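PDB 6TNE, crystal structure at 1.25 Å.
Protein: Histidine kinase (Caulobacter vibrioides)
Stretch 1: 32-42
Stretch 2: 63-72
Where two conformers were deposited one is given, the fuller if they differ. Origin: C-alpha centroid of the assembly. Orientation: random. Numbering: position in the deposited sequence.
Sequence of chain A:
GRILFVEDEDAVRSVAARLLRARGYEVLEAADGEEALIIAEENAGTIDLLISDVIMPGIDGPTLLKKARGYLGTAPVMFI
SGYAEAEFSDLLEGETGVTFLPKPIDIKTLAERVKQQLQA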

ATOM      1  N   ASP A  32      -0.563   5.878   8.843  1.00 12.66           N
ATOM      2  CA  ASP A  32       0.639   6.691   8.734  1.00 13.73           C
ATOM      3  C   ASP A  32       1.838   5.769   8.612  1.00 12.14           C
ATOM      4  O   ASP A  32       1.744   4.545   8.785  1.00 12.70           O
ATOM      5  CB  ASP A  32       0.833   7.697   9.867  1.00 16.82           C
ATOM      6  CG  ASP A  32       0.857   7.074  11.180  1.00 18.97           C
ATOM      7  OD1 ASP A  32       1.510   6.073  11.438  1.00 20.32           O
ATOM      8  OD2 ASP A  32       0.185   7.607  12.046  1.00 26.09           O
ATOM      9  N   GLY A  33       2.978   6.369   8.283  1.00 13.59           N
ATOM     10  CA  GLY A  33       4.166   5.580   8.036  1.00 15.03           C
ATOM     11  C   GLY A  33       4.732   4.922   9.256  1.00 15.21           C
ATOM     12  O   GLY A  33       5.282   3.831   9.179  1.00 17.15           O
ATOM     13  N   GLU A  34       4.626   5.579  10.397  1.00 17.60           N
ATOM     14  CA  GLU A  34       5.150   4.991  11.608  1.00 20.42           C
ATOM     15  C   GLU A  34       4.388   3.685  11.969  1.00 16.72           C
ATOM     16  O   GLU A  34       4.996   2.658  12.312  1.00 18.29           O
ATOM     17  CB  GLU A  34       5.196   6.136  12.633  1.00 27.14           C
ATOM     18  CG  GLU A  34       6.199   7.383  12.139  1.00 34.31           C
ATOM     19  CD  GLU A  34       5.668   8.575  11.150  1.00 35.11           C
ATOM     20  OE1 GLU A  34       6.401   9.575  10.909  1.00 28.94           O
ATOM     21  OE2 GLU A  34       4.562   8.600  10.592  1.00 24.20           O
ATOM     22  N   GLU A  35       3.049   3.687  11.842  1.00 17.30           N
ATOM     23  CA  GLU A  35       2.271   2.456  12.018  1.00 15.46           C
ATOM     24  C   GLU A  35       2.628   1.424  10.966  1.00 13.10           C
ATOM     25  O   GLU A  35       2.809   0.239  11.262  1.00 13.70           O
ATOM     26  CB  GLU A  35       0.800   2.826  11.877  1.00 18.09           C
ATOM     27  CG  GLU A  35      -0.102   1.651  11.990  1.00 20.97           C
ATOM     28  CD  GLU A  35      -1.607   1.972  11.895  1.00 21.35           C
ATOM     29  OE1 GLU A  35      -2.390   1.059  12.149  1.00 26.87           O
ATOM     30  OE2 GLU A  35      -2.023   3.109  11.558  1.00 19.18           O
ATOM     31  N   ALA A  36       2.743   1.862   9.702  1.00 11.52           N
ATOM     32  CA  ALA A  36       3.080   0.949   8.621  1.00 11.37           C
ATOM     33  C   ALA A  36       4.407   0.261   8.850  1.00 11.08           C
ATOM     34  O   ALA A  36       4.574  -0.910   8.512  1.00 11.32           O
ATOM     35  CB  ALA A  36       3.050   1.680   7.296  1.00 12.31           C
ATOM     36  N   LEU A  37       5.398   0.996   9.362  1.00 11.52           N
ATOM     37  CA  LEU A  37       6.718   0.408   9.582  1.00 12.57           C
ATOM     38  C   LEU A  37       6.644  -0.714  10.608  1.00 12.39           C
ATOM     39  O   LEU A  37       7.307  -1.732  10.460  1.00 14.38           O
ATOM     40  CB  LEU A  37       7.683   1.515   9.990  1.00 14.44           C
ATOM     41  CG  LEU A  37       9.141   1.122  10.054  1.00 21.27           C
ATOM     42  CD1 LEU A  37       9.661   0.555   8.740  1.00 19.49           C
ATOM     43  CD2 LEU A  37       9.919   2.384  10.449  1.00 22.18           C
ATOM     44  N   ILE A  38       5.850  -0.544  11.665  1.00 13.02           N
ATOM     45  CA  ILE A  38       5.697  -1.610  12.656  1.00 13.79           C
ATOM     46  C   ILE A  38       4.971  -2.800  12.053  1.00 12.50           C
ATOM     47  O   ILE A  38       5.372  -3.944  12.250  1.00 13.26           O
ATOM     48  CB  ILE A  38       4.975  -1.040  13.885  1.00 15.83           C
ATOM     49  CG1 ILE A  38       5.919  -0.086  14.600  1.00 20.55           C
ATOM     50  CG2 ILE A  38       4.445  -2.159  14.810  1.00 17.01           C
ATOM     51  CD1 ILE A  38       5.291   0.709  15.673  1.00 23.03           C
ATOM     52  N   ILE A  39       3.917  -2.546  11.251  1.00 11.85           N
ATOM     53  CA  ILE A  39       3.228  -3.649  10.606  1.00 11.92           C
ATOM     54  C   ILE A  39       4.162  -4.411   9.679  1.00 11.97           C
ATOM     55  O   ILE A  39       4.186  -5.647   9.655  1.00 12.72           O
ATOM     56  CB  ILE A  39       1.977  -3.141   9.850  1.00 11.71           C
ATOM     57  CG1 ILE A  39       0.942  -2.603  10.828  1.00 12.97           C
ATOM     58  CG2 ILE A  39       1.343  -4.257   9.022  1.00 13.13           C
ATOM     59  CD1 ILE A  39      -0.097  -1.730  10.157  1.00 14.74           C
ATOM     60  N   ALA A  40       4.964  -3.672   8.906  1.00 12.50           N
ATOM     61  CA  ALA A  40       5.899  -4.319   7.977  1.00 12.92           C
ATOM     62  C   ALA A  40       6.905  -5.174   8.723  1.00 13.45           C
ATOM     63  O   ALA A  40       7.175  -6.314   8.317  1.00 15.47           O
ATOM     64  CB  ALA A  40       6.599  -3.262   7.112  1.00 14.14           C
ATOM     65  N   GLU A  41       7.448  -4.660   9.831  1.00 13.45           N
ATOM     66  CA  GLU A  41       8.412  -5.441  10.592  1.00 14.63           C
ATOM     67  C   GLU A  41       7.780  -6.720  11.114  1.00 14.71           C
ATOM     68  O   GLU A  41       8.376  -7.799  11.044  1.00 16.36           O
ATOM     69  CB  GLU A  41       8.947  -4.616  11.737  1.00 17.15           C
ATOM     70  CG  GLU A  41       9.988  -5.396  12.432  1.00 19.23           C
ATOM     71  CD  GLU A  41      10.659  -4.629  13.520  1.00 22.50           C
ATOM     72  OE1 GLU A  41      11.701  -5.109  14.021  1.00 27.59           O
ATOM     73  OE2 GLU A  41      10.145  -3.551  13.894  1.00 22.67           O
ATOM     74  N   GLU A  42       6.597  -6.618  11.714  1.00 13.84           N
ATOM     75  CA  GLU A  42       5.946  -7.770  12.329  1.00 13.88           C
ATOM     76  C   GLU A  42       5.442  -8.770  11.306  1.00 16.10           C
ATOM     77  O   GLU A  42       5.159  -9.919  11.654  1.00 17.07           O
ATOM     78  CB  GLU A  42       4.829  -7.308  13.257  1.00 14.72           C
ATOM     79  CG  GLU A  42       5.290  -6.513  14.453  1.00 15.89           C
ATOM     80  CD  GLU A  42       6.132  -7.286  15.441  1.00 17.82           C
ATOM     81  OE1 GLU A  42       6.763  -6.626  16.244  1.00 23.46           O
ATOM     82  OE2 GLU A  42       6.148  -8.514  15.425  1.00 19.55           O
ATOM     83  N   THR A  63       9.666   7.822   1.829  1.00 13.38           N
ATOM     84  CA  THR A  63      10.495   7.619   3.017  1.00 13.43           C
ATOM     85  C   THR A  63      10.123   6.341   3.750  1.00 12.52           C
ATOM     86  O   THR A  63      11.011   5.601   4.209  1.00 13.53           O
ATOM     87  CB  THR A  63      10.413   8.863   3.913  1.00 15.77           C
ATOM     88  OG1 THR A  63      10.905   9.999   3.204  1.00 16.14           O
ATOM     89  CG2 THR A  63      11.196   8.664   5.216  1.00 16.98           C
ATOM     90  N   LEU A  64       8.824   6.076   3.881  1.00 12.06           N
ATOM     91  CA  LEU A  64       8.384   4.797   4.416  1.00 11.67           C
ATOM     92  C   LEU A  64       8.999   3.654   3.626  1.00 11.71           C
ATOM     93  O   LEU A  64       9.503   2.695   4.219  1.00 12.57           O
ATOM     94  CB  LEU A  64       6.854   4.721   4.397  1.00 12.29           C
ATOM     95  CG  LEU A  64       6.286   3.309   4.615  1.00 12.05           C
ATOM     96  CD1 LEU A  64       6.646   2.767   6.024  1.00 12.88           C
ATOM     97  CD2 LEU A  64       4.775   3.357   4.416  1.00 12.94           C
ATOM     98  N   LEU A  65       8.987   3.733   2.291  1.00 12.05           N
ATOM     99  CA  LEU A  65       9.575   2.656   1.502  1.00 12.50           C
ATOM    100  C   LEU A  65      11.047   2.493   1.834  1.00 13.29           C
ATOM    101  O   LEU A  65      11.546   1.375   1.967  1.00 14.52           O
ATOM    102  CB  LEU A  65       9.378   2.945   0.012  1.00 14.76           C
ATOM    103  CG  LEU A  65      10.002   1.905  -0.910  1.00 14.78           C
ATOM    104  CD1 LEU A  65       9.402   0.516  -0.539  1.00 17.82           C
ATOM    105  CD2 LEU A  65       9.786   2.244  -2.359  1.00 17.11           C
ATOM    106  N   LYS A  66      11.776   3.594   1.955  1.00 14.43           N
ATOM    107  CA  LYS A  66      13.193   3.469   2.284  1.00 16.89           C
ATOM    108  C   LYS A  66      13.392   2.754   3.615  1.00 16.71           C
ATOM    109  O   LYS A  66      14.302   1.928   3.751  1.00 18.18           O
ATOM    110  CB  LYS A  66      13.786   4.852   2.321  1.00 21.18           C
ATOM    111  CG  LYS A  66      14.198   5.321   0.934  1.00 27.09           C
ATOM    112  CD  LYS A  66      15.377   4.484   0.429  1.00 36.29           C
ATOM    113  CE  LYS A  66      15.987   5.005  -0.883  1.00 44.09           C
ATOM    114  NZ  LYS A  66      16.578   3.899  -1.702  1.00 41.75           N
ATOM    115  N   LYS A  67      12.552   3.040   4.588  1.00 15.10           N
ATOM    116  CA  LYS A  67      12.686   2.411   5.891  1.00 15.57           C
ATOM    117  C   LYS A  67      12.180   0.979   5.928  1.00 14.28           C
ATOM    118  O   LYS A  67      12.671   0.162   6.721  1.00 16.35           O
ATOM    119  CB  LYS A  67      11.963   3.245   6.935  1.00 16.00           C
ATOM    120  CG  LYS A  67      12.571   4.593   7.139  1.00 19.36           C
ATOM    121  CD  LYS A  67      11.790   5.382   8.164  1.00 23.66           C
ATOM    122  CE  LYS A  67      12.348   6.771   8.390  1.00 26.35           C
ATOM    123  NZ  LYS A  67      13.717   6.706   8.959  1.00 33.38           N
ATOM    124  N   ALA A  68      11.208   0.661   5.078  1.00 13.72           N
ATOM    125  CA  ALA A  68      10.485  -0.601   5.171  1.00 13.84           C
ATOM    126  C   ALA A  68      10.881  -1.588   4.095  1.00 13.15           C
ATOM    127  O   ALA A  68      10.484  -2.732   4.178  1.00 14.39           O
ATOM    128  CB  ALA A  68       8.969  -0.366   5.067  1.00 14.80           C
ATOM    129  N   ARG A  69      11.676  -1.178   3.104  1.00 15.21           N
ATOM    130  CA  ARG A  69      11.959  -2.038   1.967  1.00 16.72           C
ATOM    131  C   ARG A  69      12.559  -3.367   2.384  1.00 14.97           C
ATOM    132  O   ARG A  69      12.193  -4.404   1.820  1.00 16.61           O
ATOM    133  CB  ARG A  69      12.910  -1.297   1.005  1.00 22.26           C
ATOM    134  CG  ARG A  69      13.077  -1.881  -0.393  0.57 32.08           C
ATOM    135  CD  ARG A  69      11.836  -2.603  -0.816  0.57 29.15           C
ATOM    136  NE  ARG A  69      11.405  -2.311  -2.182  0.57 25.66           N
ATOM    137  CZ  ARG A  69      10.501  -3.059  -2.790  0.57 36.06           C
ATOM    138  NH1 ARG A  69      10.106  -2.784  -4.039  0.57 26.47           N
ATOM    139  NH2 ARG A  69       9.988  -4.080  -2.114  0.57 28.41           N
ATOM    140  N   GLY A  70      13.465  -3.355   3.367  1.00 14.28           N
ATOM    141  CA  GLY A  70      14.059  -4.608   3.843  1.00 14.66           C
ATOM    142  C   GLY A  70      13.011  -5.587   4.383  1.00 13.96           C
ATOM    143  O   GLY A  70      13.043  -6.785   4.093  1.00 14.19           O
ATOM    144  N   TYR A  71      12.018  -5.081   5.155  1.00 14.45           N
ATOM    145  CA  TYR A  71      10.976  -5.975   5.676  1.00 15.48           C
ATOM    146  C   TYR A  71      10.078  -6.457   4.553  1.00 15.96           C
ATOM    147  O   TYR A  71       9.518  -7.554   4.633  1.00 18.31           O
ATOM    148  CB  TYR A  71      10.122  -5.237   6.719  1.00 16.06           C
ATOM    149  CG  TYR A  71      10.915  -4.674   7.845  1.00 15.90           C
ATOM    150  CD1 TYR A  71      11.844  -5.463   8.555  1.00 16.67           C
ATOM    151  CD2 TYR A  71      10.707  -3.364   8.233  1.00 19.06           C
ATOM    152  CE1 TYR A  71      12.538  -4.924   9.650  1.00 20.35           C
ATOM    153  CE2 TYR A  71      11.405  -2.816   9.311  1.00 21.46           C
ATOM    154  CZ  TYR A  71      12.357  -3.600   9.964  1.00 21.40           C
ATOM    155  OH  TYR A  71      13.036  -3.054  11.018  1.00 26.60           O
ATOM    156  N   LEU A  72       9.901  -5.614   3.515  1.00 16.64           N
ATOM    157  CA  LEU A  72       9.060  -5.950   2.378  1.00 18.66           C
ATOM    158  C   LEU A  72       9.729  -6.922   1.410  1.00 18.03           C
ATOM    159  O   LEU A  72       9.031  -7.546   0.599  1.00 20.26           O
ATOM    160  CB  LEU A  72       8.657  -4.672   1.634  1.00 20.90           C
ATOM    161  CG  LEU A  72       7.796  -3.735   2.471  1.00 24.33           C
ATOM    162  CD1 LEU A  72       7.665  -2.401   1.732  1.00 26.84           C
ATOM    163  CD2 LEU A  72       6.421  -4.362   2.644  1.00 23.73           C
TER

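Two nearly parallel helices, 33-42 and 63-72, pack through small apolar residues, one leucine knob and a tyrosine ring, with no hydrogen bond between them. Their axes approach to 8.6 Å and differ in direction by 15°. The contact buries 427 Å², both sides summed.

Leu 37 is the knob. It sits among Leu 64, Lys 67, Ala 68 and Tyr 71. Its CA-to-CB bond points sideways, but chi1 t and chi2 p bring the end of the side chain nearer the other helix. Leu 37 CD1 lies 3.8 Å from Ala 68 CB, 3.6 Å from Lys 67 O and 3.8 Å from Tyr 71 CE2, near the plane of the ring.

Small residues line much of the close approach. Gly 33 and Leu 64 have CA atoms 5.6 Å apart. An ideal CB on Gly 33 would lie 3.8 Å from Leu 64 CB, an ordinary packing distance. Gly 33 O is 3.6 Å from Leu 64 CD1. The other methyl, Leu 64 CD2, is 3.8 Å from Ala 36 CB. Ala 40 and Ala 68 point toward each other's helix, with Ala 40 CB 4.3 Å from Ala 68 CB. All five of these residues are buried.

Tyr 71 has the largest area covered by the other stretch, 91 Å². With chi1 m, its ring lies against the backbone of Glu 41. Glu 41 CA is 3.9 Å from the centroid of the Tyr 71 ring, 13° off the normal, a CH-pi contact over one face. Tyr 71 CB also packs 4.1 Å from Ala 40 CB.

Polar ends stay at the margin. Lys 67 offers its CB, 4.0 Å from Leu 37 CD1, while its end leads away. Glu 41 is exposed, with Glu 41 CD 3.8 Å from Tyr 71 OH and no hydrogen bond between them. Outside the contact, Asp 32 caps the first helix, with Glu 35 N donating to Asp 32 OD1 at 2.9 Å.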